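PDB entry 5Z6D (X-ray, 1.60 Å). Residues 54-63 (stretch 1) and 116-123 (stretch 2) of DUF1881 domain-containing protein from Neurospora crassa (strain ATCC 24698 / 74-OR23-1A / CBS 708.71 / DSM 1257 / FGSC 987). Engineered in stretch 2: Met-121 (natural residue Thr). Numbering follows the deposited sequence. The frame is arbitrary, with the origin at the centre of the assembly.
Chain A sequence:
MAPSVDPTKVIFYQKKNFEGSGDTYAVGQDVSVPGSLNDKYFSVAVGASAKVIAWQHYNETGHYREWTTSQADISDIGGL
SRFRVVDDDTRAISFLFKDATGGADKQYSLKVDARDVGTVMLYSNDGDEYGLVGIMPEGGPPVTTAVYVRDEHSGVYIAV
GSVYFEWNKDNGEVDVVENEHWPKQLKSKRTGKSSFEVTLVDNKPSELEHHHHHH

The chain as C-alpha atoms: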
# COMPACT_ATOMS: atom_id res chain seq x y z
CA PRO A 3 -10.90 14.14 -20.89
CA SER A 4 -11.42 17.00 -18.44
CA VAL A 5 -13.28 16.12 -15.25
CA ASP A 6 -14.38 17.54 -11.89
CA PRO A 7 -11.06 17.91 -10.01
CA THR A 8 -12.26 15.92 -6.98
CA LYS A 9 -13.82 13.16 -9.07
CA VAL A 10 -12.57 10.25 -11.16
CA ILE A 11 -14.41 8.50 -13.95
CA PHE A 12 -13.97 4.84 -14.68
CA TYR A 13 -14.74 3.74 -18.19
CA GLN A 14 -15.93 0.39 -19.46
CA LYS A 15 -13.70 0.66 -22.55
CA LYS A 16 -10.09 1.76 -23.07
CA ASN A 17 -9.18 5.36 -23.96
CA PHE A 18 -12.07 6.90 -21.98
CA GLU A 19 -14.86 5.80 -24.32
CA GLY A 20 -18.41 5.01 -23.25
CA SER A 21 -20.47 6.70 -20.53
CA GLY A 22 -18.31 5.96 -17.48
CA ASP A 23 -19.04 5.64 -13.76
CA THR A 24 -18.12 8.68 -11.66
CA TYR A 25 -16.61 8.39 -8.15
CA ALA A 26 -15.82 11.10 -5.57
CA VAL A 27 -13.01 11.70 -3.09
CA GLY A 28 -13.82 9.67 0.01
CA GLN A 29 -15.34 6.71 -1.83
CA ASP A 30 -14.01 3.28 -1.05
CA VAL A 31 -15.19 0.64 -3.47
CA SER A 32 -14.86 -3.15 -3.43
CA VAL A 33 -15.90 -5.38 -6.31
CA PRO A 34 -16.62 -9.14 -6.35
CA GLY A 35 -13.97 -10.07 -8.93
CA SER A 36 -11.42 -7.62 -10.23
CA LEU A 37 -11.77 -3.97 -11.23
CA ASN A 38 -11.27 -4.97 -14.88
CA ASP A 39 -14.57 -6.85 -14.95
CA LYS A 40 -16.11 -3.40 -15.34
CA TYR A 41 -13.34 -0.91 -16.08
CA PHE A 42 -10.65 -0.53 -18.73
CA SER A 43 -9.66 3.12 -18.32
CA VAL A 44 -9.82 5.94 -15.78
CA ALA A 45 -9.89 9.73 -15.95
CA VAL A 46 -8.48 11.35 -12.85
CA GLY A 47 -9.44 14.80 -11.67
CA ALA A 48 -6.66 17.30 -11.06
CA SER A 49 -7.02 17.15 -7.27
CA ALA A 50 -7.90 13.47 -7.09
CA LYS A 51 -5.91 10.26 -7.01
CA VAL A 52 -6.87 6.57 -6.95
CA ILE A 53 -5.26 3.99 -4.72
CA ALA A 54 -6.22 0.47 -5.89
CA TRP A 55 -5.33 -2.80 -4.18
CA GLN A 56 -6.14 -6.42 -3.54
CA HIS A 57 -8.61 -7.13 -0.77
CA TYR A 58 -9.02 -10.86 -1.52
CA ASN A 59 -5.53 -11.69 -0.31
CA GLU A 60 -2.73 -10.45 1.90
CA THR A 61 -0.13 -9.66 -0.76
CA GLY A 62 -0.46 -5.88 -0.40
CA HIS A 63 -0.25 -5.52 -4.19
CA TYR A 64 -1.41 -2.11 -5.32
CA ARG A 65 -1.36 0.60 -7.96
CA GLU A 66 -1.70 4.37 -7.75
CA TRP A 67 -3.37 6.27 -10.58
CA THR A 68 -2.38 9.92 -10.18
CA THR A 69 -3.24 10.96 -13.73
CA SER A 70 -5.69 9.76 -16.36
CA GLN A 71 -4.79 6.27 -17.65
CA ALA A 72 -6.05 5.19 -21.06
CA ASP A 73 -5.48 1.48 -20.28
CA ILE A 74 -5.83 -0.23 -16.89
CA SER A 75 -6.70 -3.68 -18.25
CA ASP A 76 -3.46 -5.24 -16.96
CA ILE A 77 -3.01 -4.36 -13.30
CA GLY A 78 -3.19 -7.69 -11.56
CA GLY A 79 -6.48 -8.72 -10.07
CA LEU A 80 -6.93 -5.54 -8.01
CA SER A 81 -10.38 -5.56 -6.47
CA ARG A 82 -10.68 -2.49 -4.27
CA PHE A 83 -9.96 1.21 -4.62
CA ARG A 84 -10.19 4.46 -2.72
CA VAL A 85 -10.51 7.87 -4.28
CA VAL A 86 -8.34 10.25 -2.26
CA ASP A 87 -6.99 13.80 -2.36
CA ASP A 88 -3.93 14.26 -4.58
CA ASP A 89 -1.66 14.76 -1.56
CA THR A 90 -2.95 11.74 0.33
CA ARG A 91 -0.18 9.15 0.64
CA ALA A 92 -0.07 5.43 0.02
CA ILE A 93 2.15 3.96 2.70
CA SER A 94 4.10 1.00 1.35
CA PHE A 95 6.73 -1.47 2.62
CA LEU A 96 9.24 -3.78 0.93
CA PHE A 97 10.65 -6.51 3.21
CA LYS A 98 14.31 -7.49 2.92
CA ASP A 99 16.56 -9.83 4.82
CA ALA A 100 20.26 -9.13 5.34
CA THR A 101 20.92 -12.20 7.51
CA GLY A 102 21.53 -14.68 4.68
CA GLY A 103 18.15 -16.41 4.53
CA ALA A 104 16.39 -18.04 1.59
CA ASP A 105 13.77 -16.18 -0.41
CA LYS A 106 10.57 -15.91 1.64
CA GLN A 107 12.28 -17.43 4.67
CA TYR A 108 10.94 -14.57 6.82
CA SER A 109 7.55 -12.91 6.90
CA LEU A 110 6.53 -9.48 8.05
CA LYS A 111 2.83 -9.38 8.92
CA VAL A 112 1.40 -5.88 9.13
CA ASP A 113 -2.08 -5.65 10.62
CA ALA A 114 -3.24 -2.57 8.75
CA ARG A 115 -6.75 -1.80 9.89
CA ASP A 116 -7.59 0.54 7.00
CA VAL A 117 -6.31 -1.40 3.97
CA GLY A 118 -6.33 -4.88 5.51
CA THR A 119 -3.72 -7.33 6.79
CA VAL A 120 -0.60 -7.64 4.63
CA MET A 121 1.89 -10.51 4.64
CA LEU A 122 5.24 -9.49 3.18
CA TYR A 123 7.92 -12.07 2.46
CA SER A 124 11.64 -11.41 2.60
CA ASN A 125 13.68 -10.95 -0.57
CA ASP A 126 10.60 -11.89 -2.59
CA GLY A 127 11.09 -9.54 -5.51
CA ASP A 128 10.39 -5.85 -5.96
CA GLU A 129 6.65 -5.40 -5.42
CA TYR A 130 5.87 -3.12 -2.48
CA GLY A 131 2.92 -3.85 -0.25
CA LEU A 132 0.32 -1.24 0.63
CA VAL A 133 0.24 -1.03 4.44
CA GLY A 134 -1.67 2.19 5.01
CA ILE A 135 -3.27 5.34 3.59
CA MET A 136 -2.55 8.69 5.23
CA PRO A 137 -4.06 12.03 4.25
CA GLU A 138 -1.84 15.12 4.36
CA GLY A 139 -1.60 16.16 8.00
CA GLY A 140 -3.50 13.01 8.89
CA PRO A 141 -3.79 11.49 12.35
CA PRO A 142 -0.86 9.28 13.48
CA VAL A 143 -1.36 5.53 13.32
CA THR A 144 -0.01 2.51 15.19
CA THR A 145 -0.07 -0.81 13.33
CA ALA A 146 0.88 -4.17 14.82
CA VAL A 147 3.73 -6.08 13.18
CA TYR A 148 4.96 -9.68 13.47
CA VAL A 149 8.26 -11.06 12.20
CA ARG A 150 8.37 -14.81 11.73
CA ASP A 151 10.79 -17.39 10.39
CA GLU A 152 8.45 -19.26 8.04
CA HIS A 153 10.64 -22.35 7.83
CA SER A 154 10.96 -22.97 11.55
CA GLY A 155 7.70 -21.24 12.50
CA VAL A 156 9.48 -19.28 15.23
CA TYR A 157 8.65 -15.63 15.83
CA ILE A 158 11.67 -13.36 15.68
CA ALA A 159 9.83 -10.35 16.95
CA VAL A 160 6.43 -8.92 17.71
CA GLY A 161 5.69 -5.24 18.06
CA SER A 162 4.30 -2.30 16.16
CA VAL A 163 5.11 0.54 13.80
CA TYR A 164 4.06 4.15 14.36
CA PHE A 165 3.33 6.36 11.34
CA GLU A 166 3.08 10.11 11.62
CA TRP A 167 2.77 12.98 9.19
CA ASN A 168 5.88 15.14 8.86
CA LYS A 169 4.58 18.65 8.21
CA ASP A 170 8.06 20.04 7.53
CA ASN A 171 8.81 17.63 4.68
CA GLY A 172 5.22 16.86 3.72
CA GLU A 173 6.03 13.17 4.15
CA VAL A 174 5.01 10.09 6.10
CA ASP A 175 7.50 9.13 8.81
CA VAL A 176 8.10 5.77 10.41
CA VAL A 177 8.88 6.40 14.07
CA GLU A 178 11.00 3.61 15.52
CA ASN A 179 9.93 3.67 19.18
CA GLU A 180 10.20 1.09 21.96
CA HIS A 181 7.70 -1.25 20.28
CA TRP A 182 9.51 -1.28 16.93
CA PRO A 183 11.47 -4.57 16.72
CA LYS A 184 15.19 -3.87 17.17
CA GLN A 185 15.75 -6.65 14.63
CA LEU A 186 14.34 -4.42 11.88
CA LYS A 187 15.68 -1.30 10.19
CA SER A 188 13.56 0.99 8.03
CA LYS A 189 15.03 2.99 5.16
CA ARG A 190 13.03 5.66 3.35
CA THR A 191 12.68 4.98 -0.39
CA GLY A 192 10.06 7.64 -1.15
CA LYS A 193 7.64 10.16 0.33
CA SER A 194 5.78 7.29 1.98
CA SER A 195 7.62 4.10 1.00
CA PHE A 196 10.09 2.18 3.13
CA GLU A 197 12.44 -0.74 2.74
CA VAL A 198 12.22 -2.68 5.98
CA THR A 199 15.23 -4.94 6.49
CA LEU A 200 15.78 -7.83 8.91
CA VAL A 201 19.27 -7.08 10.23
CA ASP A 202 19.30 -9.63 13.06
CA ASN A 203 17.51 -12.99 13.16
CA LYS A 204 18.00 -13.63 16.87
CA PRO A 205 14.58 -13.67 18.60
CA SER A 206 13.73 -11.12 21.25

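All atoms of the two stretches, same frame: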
# COMPACT_ATOMS: atom_id res chain seq x y z
N ALA A 54 -5.53 1.74 -5.63
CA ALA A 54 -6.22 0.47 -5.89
C ALA A 54 -5.41 -0.70 -5.35
O ALA A 54 -4.20 -0.72 -5.50
CB ALA A 54 -6.48 0.31 -7.41
N TRP A 55 -6.06 -1.68 -4.73
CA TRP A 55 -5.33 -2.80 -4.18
C TRP A 55 -6.16 -4.06 -4.13
O TRP A 55 -7.28 -4.13 -4.67
CB TRP A 55 -4.76 -2.44 -2.78
CG TRP A 55 -5.71 -2.26 -1.60
CD1 TRP A 55 -5.92 -3.14 -0.58
CD2 TRP A 55 -6.50 -1.09 -1.29
NE1 TRP A 55 -6.80 -2.60 0.34
CE2 TRP A 55 -7.18 -1.36 -0.07
CE3 TRP A 55 -6.71 0.15 -1.92
CZ2 TRP A 55 -8.05 -0.43 0.52
CZ3 TRP A 55 -7.57 1.06 -1.32
CH2 TRP A 55 -8.23 0.77 -0.11
N GLN A 56 -5.58 -5.09 -3.53
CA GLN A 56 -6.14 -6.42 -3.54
C GLN A 56 -6.72 -6.77 -2.17
O GLN A 56 -5.99 -6.94 -1.21
CB GLN A 56 -5.05 -7.42 -3.94
CG GLN A 56 -5.56 -8.83 -4.08
CD GLN A 56 -6.77 -8.89 -4.97
OE1 GLN A 56 -7.89 -9.10 -4.51
NE2 GLN A 56 -6.55 -8.69 -6.27
N HIS A 57 -8.04 -6.87 -2.08
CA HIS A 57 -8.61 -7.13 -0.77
C HIS A 57 -9.02 -8.60 -0.60
O HIS A 57 -9.54 -8.98 0.44
CB HIS A 57 -9.80 -6.20 -0.49
CG HIS A 57 -11.10 -6.68 -1.04
ND1 HIS A 57 -11.39 -6.70 -2.38
CD2 HIS A 57 -12.21 -7.13 -0.41
CE1 HIS A 57 -12.61 -7.15 -2.56
NE2 HIS A 57 -13.14 -7.42 -1.38
N TYR A 58 -8.74 -9.42 -1.61
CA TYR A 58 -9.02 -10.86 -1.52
C TYR A 58 -7.80 -11.68 -1.14
O TYR A 58 -7.85 -12.91 -1.10
CB TYR A 58 -9.60 -11.38 -2.83
CG TYR A 58 -10.98 -10.87 -3.11
CD1 TYR A 58 -11.96 -10.91 -2.12
CD2 TYR A 58 -11.31 -10.32 -4.34
CE1 TYR A 58 -13.23 -10.43 -2.36
CE2 TYR A 58 -12.58 -9.83 -4.59
CZ TYR A 58 -13.54 -9.89 -3.59
OH TYR A 58 -14.80 -9.41 -3.82
N ASN A 59 -6.69 -11.00 -0.86
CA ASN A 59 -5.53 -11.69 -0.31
C ASN A 59 -4.68 -10.74 0.52
O ASN A 59 -5.03 -9.57 0.69
CB ASN A 59 -4.70 -12.34 -1.42
CG ASN A 59 -4.12 -11.34 -2.40
OD1 ASN A 59 -3.60 -10.29 -2.01
ND2 ASN A 59 -4.19 -11.67 -3.68
N GLU A 60 -3.57 -11.25 1.02
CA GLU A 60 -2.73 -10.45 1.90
C GLU A 60 -1.41 -10.04 1.25
O GLU A 60 -0.43 -9.74 1.93
CB GLU A 60 -2.48 -11.23 3.20
CG GLU A 60 -3.75 -11.37 4.03
CD GLU A 60 -3.54 -12.16 5.32
OE1 GLU A 60 -2.49 -12.83 5.45
OE2 GLU A 60 -4.43 -12.09 6.20
N THR A 61 -1.37 -9.99 -0.08
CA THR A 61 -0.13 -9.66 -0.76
C THR A 61 0.29 -8.19 -0.61
O THR A 61 1.48 -7.87 -0.68
CB THR A 61 -0.23 -9.95 -2.27
OG1 THR A 61 -1.23 -9.08 -2.84
CG2 THR A 61 -0.61 -11.38 -2.50
N GLY A 62 -0.70 -7.32 -0.44
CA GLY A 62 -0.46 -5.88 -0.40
C GLY A 62 -0.27 -5.26 -1.78
O GLY A 62 0.03 -4.08 -1.90
N HIS A 63 -0.48 -6.04 -2.83
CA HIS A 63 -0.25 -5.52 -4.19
C HIS A 63 -1.15 -4.33 -4.47
O HIS A 63 -2.33 -4.34 -4.17
CB HIS A 63 -0.48 -6.61 -5.23
CG HIS A 63 0.56 -7.69 -5.21
ND1 HIS A 63 0.43 -8.86 -5.92
CD2 HIS A 63 1.74 -7.77 -4.56
CE1 HIS A 63 1.49 -9.62 -5.71
NE2 HIS A 63 2.30 -8.98 -4.89
N ASP A 116 -6.89 -0.18 8.06
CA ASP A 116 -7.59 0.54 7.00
C ASP A 116 -7.57 -0.26 5.69
O ASP A 116 -8.63 -0.49 5.10
CB ASP A 116 -7.02 1.97 6.80
CG ASP A 116 -5.50 2.01 6.56
OD1 ASP A 116 -4.84 0.96 6.64
OD2 ASP A 116 -4.98 3.13 6.30
N VAL A 117 -6.40 -0.72 5.26
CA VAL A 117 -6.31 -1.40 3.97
C VAL A 117 -6.37 -2.92 4.09
O VAL A 117 -6.53 -3.62 3.10
CB VAL A 117 -5.01 -1.02 3.21
CG1 VAL A 117 -4.98 0.47 2.88
CG2 VAL A 117 -3.78 -1.42 4.02
N GLY A 118 -6.26 -3.45 5.31
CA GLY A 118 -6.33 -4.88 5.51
C GLY A 118 -4.97 -5.48 5.79
O GLY A 118 -3.95 -4.89 5.43
N THR A 119 -4.95 -6.63 6.46
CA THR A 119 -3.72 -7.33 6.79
C THR A 119 -2.86 -7.61 5.55
O THR A 119 -3.36 -8.07 4.52
CB THR A 119 -4.02 -8.67 7.50
OG1 THR A 119 -4.76 -8.40 8.69
CG2 THR A 119 -2.73 -9.40 7.85
N VAL A 120 -1.56 -7.35 5.69
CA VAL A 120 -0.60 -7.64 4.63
C VAL A 120 0.47 -8.59 5.15
O VAL A 120 0.94 -8.43 6.27
CB VAL A 120 0.06 -6.35 4.12
CG1 VAL A 120 1.14 -6.64 3.11
CG2 VAL A 120 -1.00 -5.45 3.49
N MET A 121 0.80 -9.59 4.36
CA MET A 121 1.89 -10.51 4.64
C MET A 121 2.98 -10.30 3.62
O MET A 121 2.80 -10.63 2.45
CB MET A 121 1.38 -11.95 4.60
CG MET A 121 0.80 -12.42 5.91
SD MET A 121 2.14 -12.85 7.02
CE MET A 121 2.51 -14.51 6.47
N LEU A 122 4.09 -9.71 4.05
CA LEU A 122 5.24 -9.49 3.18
C LEU A 122 6.27 -10.57 3.40
O LEU A 122 6.51 -10.96 4.53
CB LEU A 122 5.87 -8.13 3.44
CG LEU A 122 4.94 -6.94 3.26
CD1 LEU A 122 5.67 -5.65 3.55
CD2 LEU A 122 4.40 -6.94 1.84
N TYR A 123 6.88 -11.06 2.33
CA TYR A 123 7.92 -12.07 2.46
C TYR A 123 9.27 -11.50 2.08
O TYR A 123 9.38 -10.61 1.22
CB TYR A 123 7.59 -13.30 1.61
CG TYR A 123 6.36 -13.99 2.11
CD1 TYR A 123 6.44 -14.96 3.10
CD2 TYR A 123 5.10 -13.63 1.64
CE1 TYR A 123 5.29 -15.58 3.59
CE2 TYR A 123 3.96 -14.25 2.11
CZ TYR A 123 4.06 -15.22 3.09
OH TYR A 123 2.91 -15.81 3.56
O HOH W 1 -6.72 -6.46 1.59
O HOH W 2 -6.20 -8.22 3.64
O HOH W 3 3.52 -9.92 -0.18

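Two direct hydrogen bonds join the stretches, and both end on backbone carbonyls. The shorter is backbone to backbone. Met-121 N donates to Glu-60 O at 2.7 Å, with an N-H...O angle of 170°, so the bond is short and nearly straight. Glu-60 O also receives a CA-H...O contact from Val-120 CA at 3.4 Å. The chains come close here, with Glu-60 CA and Val-120 CA 4.5 Å apart. A second CA-H...O contact runs the other way, from Glu-60 CA to Thr-119 O at 3.6 Å. Glu-60 O and Met-121 O lie 3.4 Å apart, but both are acceptors and no bond forms between them.

The other hydrogen bond uses a side chain. Trp-55 NE1 donates to Val-117 O at 3.0 Å with an angle of 144°. This gives the indole N-H of a buried ring a partner.

Water extends the polar contact. Water 3 donates to Thr-61 O at 2.9 Å and to Met-121 O at 2.8 Å, bridging two carbonyls that could not bond to each other. Water 1 lies 2.9 Å from Gln-56 O and 3.2 Å from Val-117 O, the same carbonyl that accepts from Trp-55. Water 2 lies 3.0 Å from Thr-119 O, and its bond to Asn-59 O is weak at 3.4 Å.

Stretch 1 is braced by its own side chains. Asn-59 OD1 accepts from Thr-61 N at 3.0 Å and from Thr-61 OG1 at 2.8 Å. Thr-61 OG1 in turn accepts from His-63 N at 3.1 Å. These bonds tie together the loop that presents Glu-60 O.

Packing accompanies these bonds. The CA-to-CB bond of Trp-55 points toward stretch 2, and Val-117 CG1 lies over one face of the indole. Trp-55 CE2 is 3.9 Å from Val-117 CB. Glu-60 has the largest area covered by the other stretch. Its CG is 3.4 Å from Thr-119 O, and its OE2 is 3.6 Å from Thr-119 CG2. Its OE1 is 3.3 Å from CG of Met-121, an engineered residue whose side-chain end leads away from stretch 1.

Gly-62 packs close to Val-120. Its CA lies 3.9 Å from Val-120 CG1. An ideal CB on Gly-62 would sit 2.9 Å from Val-120 CG1, which is a clash. The positive phi of 79° also favours glycine. Thr-61 O is 4.0 Å from Leu-122 CD2. In all, 391 Å² is buried, summed over both sides.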